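Local coordinates for prolyl 4-hydroxylase alpha subunit Fe(2+) 2OG dioxygenase domain-containing protein (Burkholderia ambifaria, PDB 3W21), which is probably a non-haem iron(II)- and 2-oxoglutarate-dependent dioxygenase of the prolyl 4-hydroxylase type, and binds 2-oxoglutarate and zinc in its active site, at residues T183-D188 against T252-T257; M193-N198 against T238-K243. All coordinates share one frame; numbering follows the deposited sequence.

Contact 1: T183-D188 against T252-T257. With AKG (2-oxoglutaric acid), chain D.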
ATOM      1  N   THR A 183     -14.429   9.899  23.480  1.00 29.72           N
ATOM      2  CA  THR A 183     -14.993  11.217  23.166  1.00 31.08           C
ATOM      3  C   THR A 183     -14.136  12.302  23.833  1.00 33.68           C
ATOM      4  O   THR A 183     -13.801  12.193  25.028  1.00 34.93           O
ATOM      5  CB  THR A 183     -16.484  11.329  23.623  1.00 32.84           C
ATOM      6  OG1 THR A 183     -17.306  10.415  22.839  1.00 35.72           O
ATOM      7  CG2 THR A 183     -17.005  12.702  23.331  1.00 34.74           C
ATOM      8  N   ILE A 184     -13.784  13.316  23.048  1.00 34.45           N
ATOM      9  CA  ILE A 184     -12.957  14.401  23.525  1.00 37.77           C
ATOM     10  C   ILE A 184     -13.778  15.678  23.729  1.00 39.10           C
ATOM     11  O   ILE A 184     -13.570  16.334  24.720  1.00 41.26           O
ATOM     12  CB  ILE A 184     -11.765  14.735  22.572  1.00 37.44           C
ATOM     13  CG1 ILE A 184     -10.747  13.599  22.547  1.00 34.48           C
ATOM     14  CG2 ILE A 184     -11.065  16.038  23.023  1.00 36.10           C
ATOM     15  CD1 ILE A 184     -10.270  13.102  23.898  1.00 30.32           C
ATOM     16  N   GLN A 185     -14.673  15.999  22.775  1.00 35.71           N
ATOM     17  CA  GLN A 185     -15.593  17.130  22.846  1.00 38.84           C
ATOM     18  C   GLN A 185     -16.951  16.722  22.253  1.00 39.81           C
ATOM     19  O   GLN A 185     -17.029  16.132  21.140  1.00 39.59           O
ATOM     20  CB  GLN A 185     -14.988  18.366  22.117  1.00 43.67           C
ATOM     21  CG  GLN A 185     -15.967  19.541  21.905  1.00 40.86           C
ATOM     22  CD  GLN A 185     -15.418  20.745  21.124  1.00 48.39           C
ATOM     23  OE1 GLN A 185     -15.714  21.874  21.487  1.00 55.00           O
ATOM     24  NE2 GLN A 185     -14.666  20.516  20.045  1.00 38.88           N
ATOM     25  N   GLY A 186     -18.008  17.016  23.010  1.00 45.38           N
ATOM     26  CA  GLY A 186     -19.373  16.593  22.701  1.00 45.62           C
ATOM     27  C   GLY A 186     -20.111  17.768  22.089  1.00 56.06           C
ATOM     28  O   GLY A 186     -19.747  18.917  22.368  1.00 46.89           O
ATOM     29  N   ALA A 187     -21.110  17.511  21.228  1.00 48.18           N
ATOM     30  CA  ALA A 187     -21.906  18.625  20.642  1.00 49.06           C
ATOM     31  C   ALA A 187     -22.812  19.229  21.711  1.00 49.08           C
ATOM     32  O   ALA A 187     -23.129  18.573  22.717  1.00 46.75           O
ATOM     33  CB  ALA A 187     -22.728  18.153  19.452  1.00 54.58           C
ATOM     34  N   ASP A 188     -23.230  20.477  21.504  1.00 52.34           N
ATOM     35  CA  ASP A 188     -24.197  21.143  22.418  1.00 62.79           C
ATOM     36  C   ASP A 188     -25.473  20.304  22.607  1.00 63.55           C
ATOM     37  O   ASP A 188     -26.002  20.169  23.728  1.00 55.18           O
ATOM     38  CB  ASP A 188     -24.566  22.535  21.875  1.00 67.64           C
ATOM     39  CG  ASP A 188     -23.383  23.485  21.854  1.00 63.73           C
ATOM     40  OD1 ASP A 188     -23.304  24.322  20.929  1.00 64.86           O
ATOM     41  OD2 ASP A 188     -22.543  23.395  22.770  1.00 63.24           O
ATOM     42  N   THR A 252     -25.285  19.318  16.768  1.00 63.21           N
ATOM     43  CA  THR A 252     -25.559  20.772  16.662  1.00 66.34           C
ATOM     44  C   THR A 252     -24.276  21.612  16.643  1.00 70.87           C
ATOM     45  O   THR A 252     -24.168  22.539  15.849  1.00 78.81           O
ATOM     46  CB  THR A 252     -26.546  21.326  17.715  1.00 66.82           C
ATOM     47  OG1 THR A 252     -26.046  21.102  19.036  1.00 62.99           O
ATOM     48  CG2 THR A 252     -27.926  20.706  17.557  1.00 65.18           C
ATOM     49  N   SER A 253     -23.306  21.286  17.497  1.00 67.89           N
ATOM     50  CA  SER A 253     -21.971  21.905  17.416  1.00 56.25           C
ATOM     51  C   SER A 253     -20.844  20.867  17.184  1.00 62.57           C
ATOM     52  O   SER A 253     -21.096  19.646  17.089  1.00 56.18           O
ATOM     53  CB  SER A 253     -21.697  22.736  18.667  1.00 56.86           C
ATOM     54  OG  SER A 253     -21.949  21.988  19.840  1.00 50.79           O
ATOM     55  N   THR A 254     -19.602  21.346  17.102  1.00 52.89           N
ATOM     56  CA  THR A 254     -18.478  20.459  16.830  1.00 53.56           C
ATOM     57  C   THR A 254     -18.322  19.386  17.890  1.00 47.30           C
ATOM     58  O   THR A 254     -18.350  19.700  19.071  1.00 42.88           O
ATOM     59  CB  THR A 254     -17.112  21.169  16.742  1.00 49.83           C
ATOM     60  OG1 THR A 254     -17.251  22.399  16.042  1.00 54.69           O
ATOM     61  CG2 THR A 254     -16.129  20.260  15.960  1.00 44.87           C
ATOM     62  N   ARG A 255     -18.105  18.150  17.415  1.00 46.68           N
ATOM     63  CA  ARG A 255     -17.900  16.957  18.255  1.00 46.11           C
ATOM     64  C   ARG A 255     -16.560  16.363  17.833  1.00 43.56           C
ATOM     65  O   ARG A 255     -16.258  16.284  16.628  1.00 47.83           O
ATOM     66  CB  ARG A 255     -19.045  15.937  18.058  1.00 44.84           C
ATOM     67  CG  ARG A 255     -18.983  14.717  19.002  1.00 45.35           C
ATOM     68  CD  ARG A 255     -20.048  13.637  18.785  1.00 47.54           C
ATOM     69  NE  ARG A 255     -19.700  12.728  17.695  1.00 58.29           N
ATOM     70  CZ  ARG A 255     -19.593  11.398  17.773  1.00 52.09           C
ATOM     71  NH1 ARG A 255     -19.853  10.724  18.903  1.00 52.39           N
ATOM     72  NH2 ARG A 255     -19.253  10.726  16.674  1.00 53.70           N
ATOM     73  N   ARG A 256     -15.738  15.997  18.817  1.00 37.43           N
ATOM     74  CA  ARG A 256     -14.425  15.425  18.529  1.00 40.27           C
ATOM     75  C   ARG A 256     -14.271  14.055  19.227  1.00 37.62           C
ATOM     76  O   ARG A 256     -14.615  13.909  20.404  1.00 36.21           O
ATOM     77  CB  ARG A 256     -13.307  16.399  18.964  1.00 36.82           C
ATOM     78  CG  ARG A 256     -13.182  17.606  18.055  1.00 40.26           C
ATOM     79  CD  ARG A 256     -11.946  18.410  18.391  1.00 41.99           C
ATOM     80  NE  ARG A 256     -11.995  18.941  19.747  1.00 45.94           N
ATOM     81  CZ  ARG A 256     -10.915  19.058  20.511  1.00 45.59           C
ATOM     82  NH1 ARG A 256      -9.737  18.673  20.039  1.00 49.09           N
ATOM     83  NH2 ARG A 256     -11.018  19.548  21.736  1.00 44.78           N
ATOM     84  N   THR A 257     -13.800  13.069  18.463  1.00 36.16           N
ATOM     85  CA  THR A 257     -13.497  11.710  18.973  1.00 36.71           C
ATOM     86  C   THR A 257     -12.210  11.165  18.362  1.00 31.98           C
ATOM     87  O   THR A 257     -11.697  11.714  17.378  1.00 34.90           O
ATOM     88  CB  THR A 257     -14.606  10.672  18.644  1.00 34.12           C
ATOM     89  OG1 THR A 257     -14.685  10.496  17.231  1.00 39.62           O
ATOM     90  CG2 THR A 257     -15.993  11.084  19.219  1.00 34.62           C
TER
HETATM   91  C1  AKG D 302     -17.323   3.803  14.780  1.00 59.94           C
HETATM   92  O1  AKG D 302     -17.357   2.900  13.902  1.00 61.09           O
HETATM   93  O2  AKG D 302     -16.564   3.746  15.788  1.00 47.17           O
HETATM   94  C2  AKG D 302     -18.245   4.943  14.591  1.00 65.41           C
HETATM   95  O5  AKG D 302     -19.357   4.780  14.096  1.00 61.69           O
HETATM   96  C3  AKG D 302     -17.822   6.335  14.989  1.00 64.06           C
HETATM   97  C4  AKG D 302     -17.862   6.498  16.510  1.00 61.49           C
HETATM   98  C5  AKG D 302     -17.460   7.921  16.828  1.00 63.92           C
HETATM   99  O3  AKG D 302     -18.318   8.606  17.425  1.00 68.88           O
HETATM  100  O4  AKG D 302     -16.324   8.375  16.485  1.00 57.86           O
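The carbonyl oxygen of R256 takes two backbone hydrogen bonds at once, one of 2.8 Å from I184 N and a longer but straighter one of 3.2 Å from Q185 N. Both donors come from the same face of the carbonyl plane. In return R256 N gives a 2.7 Å bond to Q185 O, and that oxygen also receives the CA-H of R255. With two successive residues set against one, this is a classic beta bulge, and the antiparallel register slips by one residue between the pairs T183–T257 and Q185–R256. At the bulge, the R256 side chain, bent at chi3 (-62°), passes I184 so that I184 CG2 rests over one face of the guanidinium, toward its rim, 3.7 Å from R256 NH2. W52 adds a cation-pi contact to the same group.

The bulge, formed at the end of strand 178-183, lies against the strand that supplies R255 and T257 to the 2-oxoglutarate pocket of a double-stranded beta-helix, the core expected for this dioxygenase family. T257 OG1 donates a 2.8 Å hydrogen bond to AKG O4, while the R255 guanidinium meets O3 of the same carboxylate edge-on, near its own plane; its NH1 bond is weak. T257 CG2 lies over the centre of that guanidinium. Y143 makes a cation-pi contact with R255 and, like R141, hydrogen-bonds the ligand. Beyond G186 the two segments stay together through A187, whose CB touches S253 O at 3.2 Å. T252 OG1, hydrogen-bonded to N189 N, comes within 3.5 Å of D188 CB.

Contact 2: M193-N198 against T238-K243. With AKG (2-oxoglutaric acid), chain D.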
HETATM    1  N   MSE A 193     -25.108   7.926  20.142  1.00 31.75           N
HETATM    2  CA  MSE A 193     -25.014   6.770  19.225  1.00 33.40           C
HETATM    3  C   MSE A 193     -26.163   5.861  19.539  1.00 30.49           C
HETATM    4  O   MSE A 193     -26.529   5.678  20.710  1.00 34.15           O
HETATM    5  CB  MSE A 193     -23.655   6.067  19.381  1.00 37.04           C
HETATM    6  CG  MSE A 193     -23.576   4.826  18.469  1.00 41.79           C
HETATM    7 SE   MSE A 193     -21.794   3.955  18.713  1.00 45.52          SE
HETATM    8  CE  MSE A 193     -22.418   2.165  19.089  1.00 37.02           C
ATOM      9  N   VAL A 194     -26.776   5.319  18.504  1.00 29.49           N
ATOM     10  CA  VAL A 194     -27.840   4.379  18.617  1.00 28.18           C
ATOM     11  C   VAL A 194     -27.281   3.033  18.063  1.00 28.98           C
ATOM     12  O   VAL A 194     -26.631   3.031  17.031  1.00 31.69           O
ATOM     13  CB  VAL A 194     -29.009   4.909  17.756  1.00 31.33           C
ATOM     14  CG1 VAL A 194     -30.067   3.833  17.578  1.00 34.11           C
ATOM     15  CG2 VAL A 194     -29.582   6.172  18.417  1.00 38.12           C
HETATM   16  N   MSE A 195     -27.497   1.895  18.723  1.00 26.60           N
HETATM   17  CA  MSE A 195     -27.096   0.635  18.113  1.00 25.88           C
HETATM   18  C   MSE A 195     -28.276  -0.302  18.208  1.00 31.21           C
HETATM   19  O   MSE A 195     -28.947  -0.389  19.260  1.00 31.76           O
HETATM   20  CB  MSE A 195     -25.814   0.203  18.846  1.00 28.81           C
HETATM   21  CG  MSE A 195     -25.559  -1.304  18.740  1.00 30.68           C
HETATM   22 SE   MSE A 195     -23.961  -1.716  19.922  1.00 40.64          SE
HETATM   23  CE  MSE A 195     -24.748  -1.820  21.626  1.00 34.71           C
ATOM     24  N   TRP A 196     -28.578  -0.968  17.088  1.00 27.16           N
ATOM     25  CA  TRP A 196     -29.657  -1.911  17.011  1.00 29.39           C
ATOM     26  C   TRP A 196     -29.254  -3.329  17.085  1.00 32.91           C
ATOM     27  O   TRP A 196     -28.145  -3.673  16.673  1.00 29.46           O
ATOM     28  CB  TRP A 196     -30.343  -1.798  15.659  1.00 30.40           C
ATOM     29  CG  TRP A 196     -31.072  -0.485  15.436  1.00 31.93           C
ATOM     30  CD1 TRP A 196     -32.444  -0.216  15.644  1.00 34.47           C
ATOM     31  CD2 TRP A 196     -30.499   0.770  14.947  1.00 32.42           C
ATOM     32  NE1 TRP A 196     -32.728   1.074  15.285  1.00 35.11           N
ATOM     33  CE2 TRP A 196     -31.616   1.716  14.836  1.00 37.05           C
ATOM     34  CE3 TRP A 196     -29.249   1.159  14.494  1.00 34.71           C
ATOM     35  CZ2 TRP A 196     -31.435   3.024  14.367  1.00 38.09           C
ATOM     36  CZ3 TRP A 196     -29.081   2.483  14.032  1.00 39.88           C
ATOM     37  CH2 TRP A 196     -30.158   3.386  13.963  1.00 39.68           C
ATOM     38  N   ASP A 197     -30.197  -4.172  17.494  1.00 28.75           N
ATOM     39  CA  ASP A 197     -29.950  -5.621  17.551  1.00 34.42           C
ATOM     40  C   ASP A 197     -30.190  -6.193  16.130  1.00 33.96           C
ATOM     41  O   ASP A 197     -31.236  -6.844  15.845  1.00 30.14           O
ATOM     42  CB  ASP A 197     -30.875  -6.293  18.600  1.00 33.05           C
ATOM     43  CG  ASP A 197     -30.664  -7.803  18.681  1.00 38.72           C
ATOM     44  OD1 ASP A 197     -29.566  -8.276  18.317  1.00 33.03           O
ATOM     45  OD2 ASP A 197     -31.605  -8.517  19.077  1.00 39.99           O
ATOM     46  N   ASN A 198     -29.304  -5.817  15.203  1.00 32.52           N
ATOM     47  CA  ASN A 198     -29.414  -6.237  13.789  1.00 32.59           C
ATOM     48  C   ASN A 198     -28.037  -6.272  13.199  1.00 30.34           C
ATOM     49  O   ASN A 198     -27.310  -5.258  13.236  1.00 28.46           O
ATOM     50  CB  ASN A 198     -30.211  -5.163  13.009  1.00 30.67           C
ATOM     51  CG  ASN A 198     -30.424  -5.491  11.538  1.00 37.28           C
ATOM     52  OD1 ASN A 198     -31.525  -5.913  11.126  1.00 39.94           O
ATOM     53  ND2 ASN A 198     -29.425  -5.229  10.731  1.00 29.64           N
ATOM     54  N   THR A 238     -16.114   4.427  24.505  1.00 26.35           N
ATOM     55  CA  THR A 238     -17.171   3.540  24.201  1.00 24.77           C
ATOM     56  C   THR A 238     -16.604   2.358  23.356  1.00 28.88           C
ATOM     57  O   THR A 238     -16.012   2.549  22.270  1.00 24.93           O
ATOM     58  CB  THR A 238     -18.200   4.283  23.379  1.00 27.76           C
ATOM     59  OG1 THR A 238     -18.642   5.384  24.153  1.00 30.46           O
ATOM     60  CG2 THR A 238     -19.416   3.364  22.995  1.00 26.80           C
ATOM     61  N   LEU A 239     -16.808   1.162  23.866  1.00 26.49           N
ATOM     62  CA  LEU A 239     -16.353  -0.086  23.244  1.00 23.07           C
ATOM     63  C   LEU A 239     -17.660  -0.850  22.857  1.00 23.33           C
ATOM     64  O   LEU A 239     -18.609  -0.952  23.657  1.00 27.90           O
ATOM     65  CB  LEU A 239     -15.578  -0.892  24.286  1.00 27.97           C
ATOM     66  CG  LEU A 239     -14.295  -0.202  24.747  1.00 27.01           C
ATOM     67  CD1 LEU A 239     -13.731  -1.028  25.901  1.00 30.07           C
ATOM     68  CD2 LEU A 239     -13.347  -0.154  23.541  1.00 27.53           C
ATOM     69  N   PHE A 240     -17.710  -1.371  21.644  1.00 22.64           N
ATOM     70  CA  PHE A 240     -18.938  -2.031  21.192  1.00 24.75           C
ATOM     71  C   PHE A 240     -18.671  -3.001  20.053  1.00 25.31           C
ATOM     72  O   PHE A 240     -17.633  -2.912  19.388  1.00 24.24           O
ATOM     73  CB  PHE A 240     -19.966  -0.976  20.742  1.00 26.36           C
ATOM     74  CG  PHE A 240     -19.548  -0.204  19.485  1.00 24.34           C
ATOM     75  CD1 PHE A 240     -18.644   0.838  19.564  1.00 28.67           C
ATOM     76  CD2 PHE A 240     -20.128  -0.513  18.236  1.00 28.16           C
ATOM     77  CE1 PHE A 240     -18.242   1.553  18.431  1.00 28.26           C
ATOM     78  CE2 PHE A 240     -19.726   0.194  17.113  1.00 27.82           C
ATOM     79  CZ  PHE A 240     -18.817   1.229  17.209  1.00 27.58           C
ATOM     80  N   GLN A 241     -19.635  -3.916  19.823  1.00 25.74           N
ATOM     81  CA  GLN A 241     -19.509  -4.935  18.778  1.00 24.51           C
ATOM     82  C   GLN A 241     -19.965  -4.218  17.478  1.00 22.34           C
ATOM     83  O   GLN A 241     -21.162  -3.849  17.327  1.00 27.82           O
ATOM     84  CB  GLN A 241     -20.423  -6.111  19.098  1.00 23.82           C
ATOM     85  CG  GLN A 241     -19.941  -6.868  20.334  1.00 24.19           C
ATOM     86  CD  GLN A 241     -20.497  -8.293  20.462  1.00 26.21           C
ATOM     87  OE1 GLN A 241     -20.816  -8.757  21.576  1.00 29.20           O
ATOM     88  NE2 GLN A 241     -20.686  -8.960  19.341  1.00 23.12           N
ATOM     89  N   SER A 242     -19.015  -3.930  16.605  1.00 22.93           N
ATOM     90  CA  SER A 242     -19.263  -3.017  15.460  1.00 22.47           C
ATOM     91  C   SER A 242     -20.035  -3.700  14.309  1.00 23.57           C
ATOM     92  O   SER A 242     -20.464  -3.017  13.360  1.00 23.52           O
ATOM     93  CB  SER A 242     -17.936  -2.433  14.953  1.00 23.57           C
ATOM     94  OG  SER A 242     -17.131  -3.527  14.425  1.00 25.15           O
ATOM     95  N   LYS A 243     -20.238  -5.006  14.377  1.00 23.02           N
ATOM     96  CA  LYS A 243     -21.123  -5.677  13.392  1.00 23.46           C
ATOM     97  C   LYS A 243     -22.641  -5.359  13.592  1.00 24.54           C
ATOM     98  O   LYS A 243     -23.407  -5.501  12.666  1.00 25.23           O
ATOM     99  CB  LYS A 243     -20.867  -7.180  13.407  1.00 23.66           C
ATOM    100  CG  LYS A 243     -19.594  -7.511  12.614  1.00 24.32           C
ATOM    101  CD  LYS A 243     -19.364  -9.037  12.571  1.00 23.20           C
ATOM    102  CE  LYS A 243     -20.449  -9.802  11.891  1.00 25.91           C
ATOM    103  NZ  LYS A 243     -20.875  -9.252  10.563  1.00 27.06           N
TER
HETATM  104  C1  AKG D 302     -17.323   3.803  14.780  1.00 59.94           C
HETATM  105  O1  AKG D 302     -17.357   2.900  13.902  1.00 61.09           O
HETATM  106  O2  AKG D 302     -16.564   3.746  15.788  1.00 47.17           O
HETATM  107  C2  AKG D 302     -18.245   4.943  14.591  1.00 65.41           C
HETATM  108  O5  AKG D 302     -19.357   4.780  14.096  1.00 61.69           O
HETATM  109  C3  AKG D 302     -17.822   6.335  14.989  1.00 64.06           C
HETATM  110  C4  AKG D 302     -17.862   6.498  16.510  1.00 61.49           C
HETATM  111  C5  AKG D 302     -17.460   7.921  16.828  1.00 63.92           C
HETATM  112  O3  AKG D 302     -18.318   8.606  17.425  1.00 68.88           O
HETATM  113  O4  AKG D 302     -16.324   8.375  16.485  1.00 57.86           O
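F240 and M193 (a selenomethionine) meet across two strands whose side chains bridge the interior, the segment 238-243 approaching from one sheet and 193-198 from the other. Along the second segment the contact begins at F240, which is met by both selenomethionines and packs, as M193 does, on F181. Its ring is placed by a chi1 of 67°, with CG between the backbone N and the carbonyl carbon, and one face receives the CE methyl of M193, 3.7 Å from the ring centroid and 14° off the normal. The SE atom stands over the same ring at 4.3 Å from the centroid, a Met-aromatic contact in its selenium form.

Strands 193-196 and 238-241 run at 22° to each other with axes 9.9 Å apart, too far for backbone pairing; they belong to the two facing sheets of what is probably the double-stranded beta-helix core of 2-oxoglutarate dioxygenases. At the edge of the F240 ring, CZ comes within 3.7 Å of AKG O2, and the zinc ligand H246 packs edge-to-face with the ring. The other selenomethionine, M195, brings SE to 4.1 Å from F240 CB, and the same atom passes 4.4 Å from the carbonyl oxygen of Q241, the next residue. At the end of the segment K243 O merely lies near N198 O, at 4.0 Å; K243 NZ forms a salt bridge with D158.

Overall arrangement
After an N-terminal half that includes strand 37-41, which pairs with 236-241, the chain passes R141 and Y143, then the zinc ligands H155 and D157, and enters strand 178-183, whose end opens contact 1. A loop leads into strand 193-196, the first half of contact 2, which strand 236-241 closes. The chain then supplies the last zinc ligand, H246, and reaches strand 255-265, where contact 1 closes. Contact 2 is thus nested within contact 1. Both reach 2-oxoglutarate: contact 1 borders its C5 carboxylate, contact 2 its C1 end. Contact 1 joins the end of strand 178-183 and the following loop to the start of strand 255-265, whereas contact 2 ties the large sheet to the three-stranded one.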